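Long-range contacts in mannan endo-1,4-beta-mannosidase (Cryptopygus antarcticus, PDB 4OOU), which hydrolyses internal beta-1,4-mannosidic linkages in mannans, galactomannans and glucomannans, releasing short manno-oligosaccharides, and acts as a monomer: residues Leu129-Ala135 / Ala175-Glu181; Val164-Lys168 / Ile229-Lys235; Leu219-Asn223 / Tyr258-Thr264; Ile273-Tyr277 / Val303-Pro307. All blocks are in the same frame, centred on the assembly; numbering follows the deposited sequence.

How the contacts relate
Contact 1 (129-135 / 175-181) closes the first loop along the chain, pairing parallel strands of the TIM barrel across the excursion that contains helix 149-167. Contact 2 (164-168 / 229-235) opens inside that loop and crosses it, joining helix 149-167 to helix 215-232. Contact 3 (219-223 / 258-264) crosses contact 2 in the same way, carrying helix 215-232 on to helix 260-267. Contact 4 (273-277 / 303-307) follows in series and brings together the two loops that lead into parallel strands 277-281 and 308-313. Trp176 of contact 1 packs on Val164, Leu167 and Ile229 of contact 2, while Lys306 of contact 4 forms a salt bridge with Asp260 of contact 3.

Contact 1. Residues Leu129-Ala135 / Ala175-Glu181; sequences LVLFNGA and AWEVLNE
Val130 and Glu177 face each other on neighbouring parallel strands of a TIM barrel, the strands joined by a beta-alpha-beta crossover through helix 149-167. Glu177 can be followed outward: its CB lies 3.8 Å from Val130 CB, CG and CD run on past that same valine carbon, and the carboxylate then leaves the pair, OE1 accepting from Gln278 and OE2 in a salt bridge with Arg81. CG stands opposite the backbone N (chi1 180°), which places it alongside the valine, and the chain is extended beyond. The backbone ladder is closely held: Leu131 N meets Glu177 O at 2.6 Å with a linear N-H...O, and the next amide, Phe132 N, takes Val178 O at 3.1 Å from above the carbonyl plane, at the corner where 175-181 turns. Leu131 CD1 reaches the edge of the Trp176 ring, 3.9 Å from CE3. Beyond the corner come substrate-binding Asn180 and Glu181, by similarity the proton donor/acceptor, an Asn-Glu pair at this strand end as in other family 5 glycoside hydrolases. Arg81 also bonds Asn180 OD1, and His280 bonds Glu181 OE2. Gly134 N donates to Asn180 O at 2.7 Å, in the carbonyl plane.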
loop_
_atom_site.group_PDB
_atom_site.type_symbol
_atom_site.label_atom_id
_atom_site.label_comp_id
_atom_site.label_asym_id
_atom_site.label_seq_id
_atom_site.Cartn_x
_atom_site.Cartn_y
_atom_site.Cartn_z
ATOM N N LEU A 129 3.540 -5.186 0.703
ATOM C CA LEU A 129 2.964 -5.817 1.864
ATOM C C LEU A 129 2.265 -4.733 2.641
ATOM O O LEU A 129 2.909 -3.773 3.022
ATOM C CB LEU A 129 4.082 -6.424 2.691
ATOM C CG LEU A 129 4.780 -7.543 1.935
ATOM C CD1 LEU A 129 5.668 -8.370 2.854
ATOM C CD2 LEU A 129 3.772 -8.438 1.210
ATOM N N VAL A 130 0.962 -4.863 2.878
ATOM C CA VAL A 130 0.273 -3.850 3.688
ATOM C C VAL A 130 0.048 -4.363 5.099
ATOM O O VAL A 130 -0.542 -5.428 5.312
ATOM C CB VAL A 130 -0.957 -3.199 2.997
ATOM C CG1 VAL A 130 -1.629 -4.138 2.078
ATOM C CG2 VAL A 130 -1.972 -2.643 3.996
ATOM N N LEU A 131 0.567 -3.590 6.060
ATOM C CA LEU A 131 0.653 -4.014 7.444
ATOM C C LEU A 131 -0.702 -4.095 8.111
ATOM O O LEU A 131 -1.151 -5.190 8.436
ATOM C CB LEU A 131 1.590 -3.083 8.220
ATOM C CG LEU A 131 2.998 -3.625 8.499
ATOM C CD1 LEU A 131 3.475 -4.558 7.428
ATOM C CD2 LEU A 131 3.977 -2.493 8.693
ATOM N N PHE A 132 -1.361 -2.952 8.294
ATOM C CA PHE A 132 -2.679 -2.919 8.926
ATOM C C PHE A 132 -3.752 -2.307 8.078
ATOM O O PHE A 132 -3.508 -1.475 7.217
ATOM C CB PHE A 132 -2.632 -2.109 10.209
ATOM C CG PHE A 132 -1.667 -2.644 11.221
ATOM C CD1 PHE A 132 -2.037 -3.659 12.080
ATOM C CD2 PHE A 132 -0.410 -2.105 11.343
ATOM C CE1 PHE A 132 -1.134 -4.138 13.027
ATOM C CE2 PHE A 132 0.485 -2.553 12.298
ATOM C CZ PHE A 132 0.128 -3.578 13.132
ATOM N N ASN A 133 -4.972 -2.670 8.382
ATOM C CA ASN A 133 -6.119 -1.980 7.791
ATOM C C ASN A 133 -6.470 -0.757 8.621
ATOM O O ASN A 133 -6.437 -0.856 9.824
ATOM C CB ASN A 133 -7.298 -2.921 7.767
ATOM C CG ASN A 133 -8.360 -2.531 6.766
ATOM O OD1 ASN A 133 -9.464 -3.098 6.798
ATOM N ND2 ASN A 133 -8.059 -1.595 5.850
ATOM N N GLY A 134 -6.772 0.378 7.981
ATOM C CA GLY A 134 -7.389 1.531 8.644
ATOM C C GLY A 134 -8.816 1.788 8.151
ATOM O O GLY A 134 -9.595 2.515 8.789
ATOM N N ALA A 135 -9.179 1.205 7.021
ATOM C CA ALA A 135 -10.570 1.311 6.519
ATOM C C ALA A 135 -11.543 0.812 7.590
ATOM O O ALA A 135 -12.449 1.509 8.009
ATOM C CB ALA A 135 -10.747 0.513 5.215
ATOM N N ALA A 175 7.816 -2.792 -1.437
ATOM C CA ALA A 175 7.480 -1.761 -0.424
ATOM C C ALA A 175 6.610 -2.279 0.718
ATOM O O ALA A 175 5.873 -3.273 0.586
ATOM C CB ALA A 175 6.773 -0.611 -1.093
ATOM N N TRP A 176 6.689 -1.582 1.844
ATOM C CA TRP A 176 5.802 -1.843 2.979
ATOM C C TRP A 176 4.774 -0.738 3.037
ATOM O O TRP A 176 5.107 0.429 2.868
ATOM C CB TRP A 176 6.583 -1.843 4.292
ATOM C CG TRP A 176 7.771 -2.736 4.281
ATOM C CD1 TRP A 176 8.963 -2.527 3.626
ATOM C CD2 TRP A 176 7.888 -3.990 4.930
ATOM N NE1 TRP A 176 9.810 -3.583 3.830
ATOM C CE2 TRP A 176 9.177 -4.500 4.625
ATOM C CE3 TRP A 176 7.027 -4.750 5.724
ATOM C CZ2 TRP A 176 9.638 -5.714 5.132
ATOM C CZ3 TRP A 176 7.469 -5.951 6.208
ATOM C CH2 TRP A 176 8.776 -6.421 5.921
ATOM N N GLU A 177 3.527 -1.095 3.297
ATOM C CA GLU A 177 2.490 -0.098 3.523
ATOM C C GLU A 177 1.986 -0.188 4.949
ATOM O O GLU A 177 1.454 -1.208 5.412
ATOM C CB GLU A 177 1.352 -0.276 2.549
ATOM C CG GLU A 177 0.253 0.723 2.737
ATOM C CD GLU A 177 -0.785 0.683 1.631
ATOM O OE1 GLU A 177 -0.500 0.140 0.529
ATOM O OE2 GLU A 177 -1.898 1.207 1.907
ATOM N N VAL A 178 2.131 0.911 5.650
ATOM C CA VAL A 178 1.852 0.900 7.069
ATOM C C VAL A 178 0.406 0.664 7.324
ATOM O O VAL A 178 0.039 -0.179 8.132
ATOM C CB VAL A 178 2.214 2.233 7.744
ATOM C CG1 VAL A 178 2.039 2.100 9.243
ATOM C CG2 VAL A 178 3.634 2.615 7.411
ATOM N N LEU A 179 -0.428 1.443 6.657
ATOM C CA LEU A 179 -1.841 1.464 7.006
ATOM C C LEU A 179 -2.640 1.777 5.752
ATOM O O LEU A 179 -2.243 2.623 4.956
ATOM C CB LEU A 179 -2.061 2.496 8.088
ATOM C CG LEU A 179 -3.470 2.622 8.665
ATOM C CD1 LEU A 179 -3.908 1.354 9.401
ATOM C CD2 LEU A 179 -3.534 3.831 9.587
ATOM N N ASN A 180 -3.731 1.046 5.549
ATOM C CA ASN A 180 -4.555 1.191 4.351
ATOM C C ASN A 180 -5.775 2.056 4.706
ATOM O O ASN A 180 -6.442 1.803 5.728
ATOM C CB ASN A 180 -5.027 -0.182 3.864
ATOM C CG ASN A 180 -6.174 -0.088 2.837
ATOM O OD1 ASN A 180 -5.929 0.139 1.647
ATOM N ND2 ASN A 180 -7.420 -0.243 3.294
ATOM N N GLU A 181 -6.069 3.049 3.876
ATOM C CA GLU A 181 -7.220 3.940 4.100
ATOM C C GLU A 181 -7.367 4.396 5.575
ATOM O O GLU A 181 -8.341 4.086 6.267
ATOM C CB GLU A 181 -8.517 3.317 3.523
ATOM C CG GLU A 181 -8.344 2.924 2.049
ATOM C CD GLU A 181 -9.644 2.729 1.264
ATOM O OE1 GLU A 181 -10.757 2.595 1.866
ATOM O OE2 GLU A 181 -9.532 2.706 0.002
#

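Contact 2. Residues Val164-Lys168 / Ile229-Lys235; sequences VNALK and IHNADSK
The Asp233 carboxylate and the Asn165 amide are the flat groups here, where the C-terminal ends of two neighbouring outer helices of the TIM barrel, 149-167 and 215-232, come together. Lys168 CB lies over one face of the carboxylate, 3.7 Å from Asp233 CG, and Lys235 NZ reaches Asp233 OD2 on its syn side, 2.8 Å away and displaced toward that same face, in a salt bridge. The Ala232 methyl sits off the plane of the Asn165 amide, 3.9 Å from ND2. At that amide's oxygen end, Lys168 NZ donates in the carbonyl plane to Asn165 OD1 at 3.1 Å. The same ammonium also crosses to Ala232 O at 3.2 Å, so two oxygens, one from each helix, fix it. CG of Lys168 stands between backbone N and carbonyl carbon (chi1 65°), and the extended chain beyond runs past Asp233 to arrive there. Lys235 returns the exchange: its chain bends at chi2 (61°), and NZ donates to Lys168 O at 2.6 Å; Phe22 adds a cation-pi contact to this lysine. Beneath the polar groups, Val164 wedges against the other helix, its CG1 3.6 Å from Ala232 CB and 3.7 Å from Asp233 CB.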
loop_
_atom_site.group_PDB
_atom_site.type_symbol
_atom_site.label_atom_id
_atom_site.label_comp_id
_atom_site.label_asym_id
_atom_site.label_seq_id
_atom_site.Cartn_x
_atom_site.Cartn_y
_atom_site.Cartn_z
ATOM N N VAL A 164 11.190 -7.085 9.279
ATOM C CA VAL A 164 11.975 -6.305 8.349
ATOM C C VAL A 164 13.332 -6.948 8.135
ATOM O O VAL A 164 13.832 -6.984 7.011
ATOM C CB VAL A 164 12.195 -4.851 8.827
ATOM C CG1 VAL A 164 12.882 -4.050 7.722
ATOM C CG2 VAL A 164 10.869 -4.183 9.221
ATOM N N ASN A 165 13.940 -7.443 9.209
ATOM C CA ASN A 165 15.328 -7.903 9.108
ATOM C C ASN A 165 15.426 -9.198 8.331
ATOM O O ASN A 165 16.402 -9.427 7.612
ATOM C CB ASN A 165 15.985 -7.994 10.485
ATOM C CG ASN A 165 16.521 -6.654 10.937
ATOM O OD1 ASN A 165 17.273 -6.018 10.197
ATOM N ND2 ASN A 165 16.109 -6.185 12.126
ATOM N N ALA A 166 14.381 -10.016 8.422
ATOM C CA ALA A 166 14.366 -11.272 7.675
ATOM C C ALA A 166 14.001 -11.076 6.215
ATOM O O ALA A 166 14.427 -11.826 5.386
ATOM C CB ALA A 166 13.425 -12.258 8.337
ATOM N N LEU A 167 13.219 -10.057 5.884
ATOM C CA LEU A 167 12.699 -9.949 4.524
ATOM C C LEU A 167 13.388 -8.900 3.625
ATOM O O LEU A 167 13.066 -8.784 2.419
ATOM C CB LEU A 167 11.199 -9.665 4.586
ATOM C CG LEU A 167 10.289 -10.639 5.338
ATOM C CD1 LEU A 167 8.876 -10.062 5.256
ATOM C CD2 LEU A 167 10.331 -12.068 4.822
ATOM N N LYS A 168 14.332 -8.158 4.200
ATOM C CA LYS A 168 14.950 -7.023 3.529
ATOM C C LYS A 168 16.007 -7.391 2.489
ATOM O O LYS A 168 16.551 -6.536 1.829
ATOM C CB LYS A 168 15.601 -6.124 4.566
ATOM C CG LYS A 168 16.744 -6.791 5.292
ATOM C CD LYS A 168 17.533 -5.762 6.073
ATOM C CE LYS A 168 18.772 -6.383 6.703
ATOM N NZ LYS A 168 19.192 -5.554 7.859
ATOM N N ILE A 229 11.019 0.596 10.375
ATOM C CA ILE A 229 11.329 -0.095 9.117
ATOM C C ILE A 229 12.624 0.467 8.495
ATOM O O ILE A 229 13.538 -0.281 8.121
ATOM C CB ILE A 229 10.198 0.067 8.085
ATOM C CG1 ILE A 229 8.881 -0.521 8.631
ATOM C CG2 ILE A 229 10.610 -0.608 6.776
ATOM C CD1 ILE A 229 7.651 -0.253 7.796
ATOM N N HIS A 230 12.689 1.788 8.359
ATOM C CA HIS A 230 13.885 2.404 7.821
ATOM C C HIS A 230 15.079 2.090 8.721
ATOM O O HIS A 230 16.133 1.769 8.211
ATOM C CB HIS A 230 13.711 3.921 7.652
ATOM C CG HIS A 230 12.705 4.315 6.604
ATOM N ND1 HIS A 230 12.788 3.893 5.292
ATOM C CD2 HIS A 230 11.617 5.125 6.669
ATOM C CE1 HIS A 230 11.783 4.412 4.604
ATOM N NE2 HIS A 230 11.066 5.175 5.412
ATOM N N ASN A 231 14.913 2.156 10.044
ATOM C CA ASN A 231 16.014 1.795 10.973
ATOM C C ASN A 231 16.615 0.421 10.622
ATOM O O ASN A 231 17.822 0.235 10.610
ATOM C CB ASN A 231 15.570 1.780 12.461
ATOM C CG ASN A 231 15.339 3.181 13.049
ATOM O OD1 ASN A 231 14.503 3.354 13.933
ATOM N ND2 ASN A 231 16.041 4.175 12.545
ATOM N N ALA A 232 15.744 -0.522 10.321
ATOM C CA ALA A 232 16.145 -1.897 10.100
ATOM C C ALA A 232 16.643 -2.132 8.674
ATOM O O ALA A 232 17.578 -2.909 8.466
ATOM C CB ALA A 232 14.969 -2.830 10.426
ATOM N N ASP A 233 15.964 -1.504 7.707
ATOM C CA ASP A 233 16.292 -1.584 6.261
ATOM C C ASP A 233 16.309 -0.198 5.638
ATOM O O ASP A 233 15.261 0.387 5.373
ATOM C CB ASP A 233 15.318 -2.491 5.494
ATOM C CG ASP A 233 15.582 -2.495 3.993
ATOM O OD1 ASP A 233 16.713 -2.136 3.580
ATOM O OD2 ASP A 233 14.663 -2.863 3.222
ATOM N N SER A 234 17.515 0.320 5.423
ATOM C CA SER A 234 17.690 1.731 5.098
ATOM C C SER A 234 17.035 2.022 3.763
ATOM O O SER A 234 16.397 3.057 3.635
ATOM C CB SER A 234 19.182 2.146 5.071
ATOM O OG SER A 234 19.924 1.346 4.162
ATOM N N LYS A 235 17.190 1.116 2.787
ATOM C CA LYS A 235 16.606 1.313 1.436
ATOM C C LYS A 235 15.130 0.905 1.250
ATOM O O LYS A 235 14.586 1.049 0.148
ATOM C CB LYS A 235 17.439 0.617 0.340
ATOM C CG LYS A 235 17.686 -0.869 0.516
ATOM C CD LYS A 235 16.467 -1.758 0.552
ATOM C CE LYS A 235 16.904 -3.221 0.537
ATOM N NZ LYS A 235 15.878 -4.165 1.015
#

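Contact 3. Residues Leu219-Asn223 / Tyr258-Thr264; sequences LKTIN and YKDSCLT
Leu219 and Leu263 meet at the centre of the tight part of this contact, where helices 215-232 and 260-267 of the TIM-barrel shell cross nearly perpendicularly, the axes of segments 219-223 and 260-264 approaching to 9.1 Å at -94°. Leu219 CD2 comes 3.4 Å from Leu263 CD2, the two side chains crossing at about a right angle, and the same methyl lies 3.7 Å from Tyr258 CD2. Ile222 CD1 also packs on Leu263, though its exact place is doubtful, and comes near the plane of the Tyr258 ring at its edge. CG of Leu263 is opposite its own carbonyl carbon (chi1 -71°), which points the leucine's branch at the other helix, CD2 meeting Leu219. The polar side runs past Asn223, and the looser part lies at the partly exposed Thr264; no hydrogen bond joins the two segments. Asn223 CG lies 3.1 Å from Leu263 O, but the amide is turned to serve others: ND2 donates to the carbonyls of Gly272 and Lys269, and Thr264 OG1 also bonds Lys269 O. Replacing Asn223 with a leucine would probably leave Gly272 O without this donor and free the chain after helix 260-267 to shift. Tyr258 OH bonds Glu183, and Cys262 is tied by a disulfide to Cys195 in the long excursion between strand 179-180 and helix 215-232. Inward, Ile222 and Tyr258 both touch Val240 of strand 238-241, so helix 215-232 and the turn before helix 260-267 both rest on that strand.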
loop_
_atom_site.group_PDB
_atom_site.type_symbol
_atom_site.label_atom_id
_atom_site.label_comp_id
_atom_site.label_asym_id
_atom_site.label_seq_id
_atom_site.Cartn_x
_atom_site.Cartn_y
_atom_site.Cartn_z
ATOM N N LEU A 219 -0.949 9.874 12.297
ATOM C CA LEU A 219 0.347 10.293 11.729
ATOM C C LEU A 219 1.520 9.954 12.614
ATOM O O LEU A 219 2.594 9.641 12.100
ATOM C CB LEU A 219 0.373 11.813 11.447
ATOM C CG LEU A 219 -0.583 12.293 10.351
ATOM C CD1 LEU A 219 -0.601 13.805 10.279
ATOM C CD2 LEU A 219 -0.180 11.683 9.016
ATOM N N LYS A 220 1.318 10.048 13.928
ATOM C CA LYS A 220 2.336 9.660 14.890
ATOM C C LYS A 220 2.568 8.151 14.763
ATOM O O LYS A 220 3.709 7.648 14.723
ATOM C CB LYS A 220 1.862 9.983 16.299
ATOM C CG LYS A 220 2.921 9.718 17.362
ATOM C CD LYS A 220 2.324 9.212 18.665
ATOM C CE LYS A 220 3.256 9.506 19.812
ATOM N NZ LYS A 220 2.601 9.116 21.070
ATOM N N THR A 221 1.466 7.418 14.694
ATOM C CA THR A 221 1.569 5.979 14.599
ATOM C C THR A 221 2.304 5.571 13.330
ATOM O O THR A 221 3.211 4.718 13.378
ATOM C CB THR A 221 0.189 5.341 14.686
ATOM O OG1 THR A 221 -0.360 5.677 15.951
ATOM C CG2 THR A 221 0.269 3.849 14.562
ATOM N N ILE A 222 1.971 6.195 12.203
ATOM C CA ILE A 222 2.645 5.771 10.985
ATOM C C ILE A 222 4.105 6.287 10.956
ATOM O O ILE A 222 5.000 5.582 10.502
ATOM C CB ILE A 222 1.777 5.813 9.643
ATOM C CG1 ILE A 222 2.602 6.257 8.444
ATOM C CG2 ILE A 222 0.438 6.586 9.698
ATOM C CD1 ILE A 222 2.489 7.718 8.165
ATOM N N ASN A 223 4.352 7.453 11.531
ATOM C CA ASN A 223 5.724 7.967 11.682
ATOM C C ASN A 223 6.624 6.987 12.438
ATOM O O ASN A 223 7.666 6.559 11.913
ATOM C CB ASN A 223 5.698 9.339 12.385
ATOM C CG ASN A 223 7.084 9.955 12.565
ATOM O OD1 ASN A 223 7.444 10.354 13.682
ATOM N ND2 ASN A 223 7.858 10.053 11.464
ATOM N N TYR A 258 0.273 13.603 4.565
ATOM C CA TYR A 258 1.332 12.608 4.773
ATOM C C TYR A 258 2.705 13.028 4.226
ATOM O O TYR A 258 3.622 12.200 4.130
ATOM C CB TYR A 258 0.890 11.254 4.205
ATOM C CG TYR A 258 -0.475 10.778 4.725
ATOM C CD1 TYR A 258 -1.636 11.151 4.104
ATOM C CD2 TYR A 258 -0.582 9.952 5.823
ATOM C CE1 TYR A 258 -2.864 10.716 4.550
ATOM C CE2 TYR A 258 -1.806 9.517 6.280
ATOM C CZ TYR A 258 -2.954 9.906 5.635
ATOM O OH TYR A 258 -4.209 9.496 6.070
ATOM N N LYS A 259 2.857 14.313 3.902
ATOM C CA LYS A 259 4.178 14.865 3.538
ATOM C C LYS A 259 5.185 14.738 4.670
ATOM O O LYS A 259 4.817 14.771 5.834
ATOM C CB LYS A 259 4.107 16.337 3.038
ATOM C CG LYS A 259 3.250 17.374 3.789
ATOM C CD LYS A 259 3.062 18.595 2.872
ATOM C CE LYS A 259 2.424 19.819 3.533
ATOM N NZ LYS A 259 0.930 19.880 3.466
ATOM N N ASP A 260 6.452 14.566 4.315
ATOM C CA ASP A 260 7.527 14.523 5.318
ATOM C C ASP A 260 7.240 15.443 6.528
ATOM O O ASP A 260 7.072 14.934 7.639
ATOM C CB ASP A 260 8.879 14.888 4.693
ATOM C CG ASP A 260 9.393 13.837 3.701
ATOM O OD1 ASP A 260 8.599 13.086 3.054
ATOM O OD2 ASP A 260 10.632 13.784 3.556
ATOM N N SER A 261 7.158 16.767 6.331
ATOM C CA SER A 261 6.951 17.719 7.476
ATOM C C SER A 261 5.896 17.209 8.493
ATOM O O SER A 261 6.180 17.107 9.703
ATOM C CB SER A 261 6.655 19.189 7.025
ATOM O OG SER A 261 5.289 19.440 6.708
ATOM N N CYS A 262 4.726 16.829 7.985
ATOM C CA CYS A 262 3.610 16.402 8.824
ATOM C C CYS A 262 3.859 15.136 9.662
ATOM O O CYS A 262 3.458 15.086 10.828
ATOM C CB CYS A 262 2.364 16.139 7.964
ATOM S SG CYS A 262 1.556 17.585 7.308
ATOM N N LEU A 263 4.424 14.102 9.048
ATOM C CA LEU A 263 4.677 12.847 9.746
ATOM C C LEU A 263 5.716 13.066 10.808
ATOM O O LEU A 263 5.563 12.626 11.970
ATOM C CB LEU A 263 5.229 11.764 8.812
ATOM C CG LEU A 263 4.301 11.145 7.781
ATOM C CD1 LEU A 263 5.048 10.057 7.014
ATOM C CD2 LEU A 263 3.024 10.625 8.416
ATOM N N THR A 264 6.787 13.717 10.368
ATOM C CA THR A 264 7.963 13.964 11.189
ATOM C C THR A 264 7.588 14.840 12.419
ATOM O O THR A 264 7.953 14.533 13.554
ATOM C CB THR A 264 9.086 14.501 10.254
ATOM O OG1 THR A 264 10.154 13.537 10.214
ATOM C CG2 THR A 264 9.567 15.923 10.584
#

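Contact 4. Residues Ile273-Tyr277 / Val303-Pro307; sequences IINFY and VNDKP
The Tyr277 ring is sandwiched between Lys306 and Val303 where two loops lead into parallel TIM-barrel strands 277-281 and 308-313. Lys306 CD lies over one face in a CH-pi contact, 3.8 Å from the ring centroid and offset toward the rim; a methyl of Val303, CG2, takes the opposite face, though modelled too close for its distance to be trusted. At the ring's edge the phenol OH donates to Asp305 OD2 at 3.0 Å on the syn side, the ring and carboxylate planes 70° apart. A weak bond from Asn256 reaches the same hydroxyl. The backbone joins in through Tyr277 N, which meets Pro307 O at 3.0 Å, while Phe276 CB packs 3.8 Å from Pro307 CB. Cutting Tyr277 back to an alanine is likely to leave Asp305 without its phenol partner and the aliphatic chain of Lys306 without the ring it lies across. Further out, the lysine is held by its end: the chain bends at chi4 (-65°), which brings NZ to Ile274 O at 2.9 Å, nearly along the C=O axis, and Asp260, near the start of helix 260-267, pairs with that ammonium in a salt bridge. Phe276 meets Phe30 edge-to-face, and Asn275 OD1 accepts from Val238 N, tying the first loop to the neighbouring strand. Between the loops, Asn275 O lies 3.3 Å from Pro307 CD.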
loop_
_atom_site.group_PDB
_atom_site.type_symbol
_atom_site.label_atom_id
_atom_site.label_comp_id
_atom_site.label_asym_id
_atom_site.label_seq_id
_atom_site.Cartn_x
_atom_site.Cartn_y
_atom_site.Cartn_z
ATOM N N ILE A 273 9.288 8.460 7.237
ATOM C CA ILE A 273 8.620 9.062 6.083
ATOM C C ILE A 273 8.008 8.023 5.155
ATOM O O ILE A 273 8.260 6.833 5.296
ATOM C CB ILE A 273 9.521 10.022 5.292
ATOM C CG1 ILE A 273 10.776 9.332 4.716
ATOM C CG2 ILE A 273 9.884 11.206 6.166
ATOM C CD1 ILE A 273 11.523 10.142 3.652
ATOM N N ILE A 274 7.127 8.466 4.272
ATOM C CA ILE A 274 6.750 7.609 3.170
ATOM C C ILE A 274 7.633 7.982 2.009
ATOM O O ILE A 274 8.050 9.109 1.892
ATOM C CB ILE A 274 5.262 7.638 2.799
ATOM C CG1 ILE A 274 4.739 9.029 2.517
ATOM C CG2 ILE A 274 4.445 7.031 3.905
ATOM C CD1 ILE A 274 3.246 9.012 2.200
ATOM N N ASN A 275 7.943 7.006 1.178
ATOM C CA ASN A 275 8.813 7.205 0.041
ATOM C C ASN A 275 8.053 7.429 -1.245
ATOM O O ASN A 275 8.638 7.947 -2.201
ATOM C CB ASN A 275 9.718 6.006 -0.062
ATOM C CG ASN A 275 10.498 5.820 1.202
ATOM O OD1 ASN A 275 10.309 4.859 1.960
ATOM N ND2 ASN A 275 11.343 6.804 1.488
ATOM N N PHE A 276 6.771 7.038 -1.250
ATOM C CA PHE A 276 5.854 7.236 -2.354
ATOM C C PHE A 276 4.410 7.397 -1.869
ATOM O O PHE A 276 3.960 6.723 -0.942
ATOM C CB PHE A 276 6.002 6.152 -3.446
ATOM C CG PHE A 276 5.477 4.763 -3.104
ATOM C CD1 PHE A 276 4.131 4.447 -3.222
ATOM C CD2 PHE A 276 6.348 3.737 -2.787
ATOM C CE1 PHE A 276 3.660 3.164 -2.949
ATOM C CE2 PHE A 276 5.885 2.455 -2.521
ATOM C CZ PHE A 276 4.534 2.173 -2.604
ATOM N N TYR A 277 3.701 8.343 -2.480
ATOM C CA TYR A 277 2.298 8.575 -2.202
ATOM C C TYR A 277 1.452 7.532 -2.923
ATOM O O TYR A 277 1.924 6.783 -3.797
ATOM C CB TYR A 277 1.918 9.955 -2.691
ATOM C CG TYR A 277 2.691 11.093 -2.035
ATOM C CD1 TYR A 277 2.431 11.497 -0.726
ATOM C CD2 TYR A 277 3.632 11.813 -2.751
ATOM C CE1 TYR A 277 3.130 12.550 -0.147
ATOM C CE2 TYR A 277 4.315 12.876 -2.181
ATOM C CZ TYR A 277 4.073 13.232 -0.882
ATOM O OH TYR A 277 4.785 14.294 -0.362
ATOM N N VAL A 303 3.088 16.958 -6.593
ATOM C CA VAL A 303 3.594 16.040 -5.570
ATOM C C VAL A 303 4.824 15.236 -6.105
ATOM O O VAL A 303 5.092 14.094 -5.720
ATOM C CB VAL A 303 2.402 15.202 -5.100
ATOM C CG1 VAL A 303 2.266 13.890 -5.871
ATOM C CG2 VAL A 303 2.452 15.008 -3.621
ATOM N N ASN A 304 5.604 15.930 -6.928
ATOM C CA ASN A 304 6.585 15.359 -7.805
ATOM C C ASN A 304 7.888 15.026 -7.077
ATOM O O ASN A 304 8.741 14.383 -7.664
ATOM C CB ASN A 304 6.865 16.308 -8.986
ATOM C CG ASN A 304 5.589 16.876 -9.653
ATOM O OD1 ASN A 304 4.429 16.451 -9.421
ATOM N ND2 ASN A 304 5.812 17.844 -10.498
ATOM N N ASP A 305 8.031 15.481 -5.821
ATOM C CA ASP A 305 9.086 15.022 -4.880
ATOM C C ASP A 305 9.118 13.475 -4.717
ATOM O O ASP A 305 10.190 12.875 -4.455
ATOM C CB ASP A 305 8.949 15.712 -3.472
ATOM C CG ASP A 305 7.477 15.885 -3.017
ATOM O OD1 ASP A 305 6.683 16.350 -3.859
ATOM O OD2 ASP A 305 7.100 15.563 -1.850
ATOM N N LYS A 306 7.944 12.843 -4.838
ATOM C CA LYS A 306 7.819 11.383 -4.627
ATOM C C LYS A 306 6.989 10.802 -5.731
ATOM O O LYS A 306 6.140 11.504 -6.277
ATOM C CB LYS A 306 7.123 11.058 -3.304
ATOM C CG LYS A 306 7.796 11.609 -2.047
ATOM C CD LYS A 306 6.997 11.213 -0.814
ATOM C CE LYS A 306 7.418 11.979 0.425
ATOM N NZ LYS A 306 8.832 11.628 0.790
ATOM N N PRO A 307 7.198 9.513 -6.052
ATOM C CA PRO A 307 6.314 8.786 -6.959
ATOM C C PRO A 307 4.899 8.754 -6.399
ATOM O O PRO A 307 4.730 8.890 -5.192
ATOM C CB PRO A 307 6.898 7.378 -6.982
ATOM C CG PRO A 307 8.260 7.472 -6.385
ATOM C CD PRO A 307 8.189 8.626 -5.440
#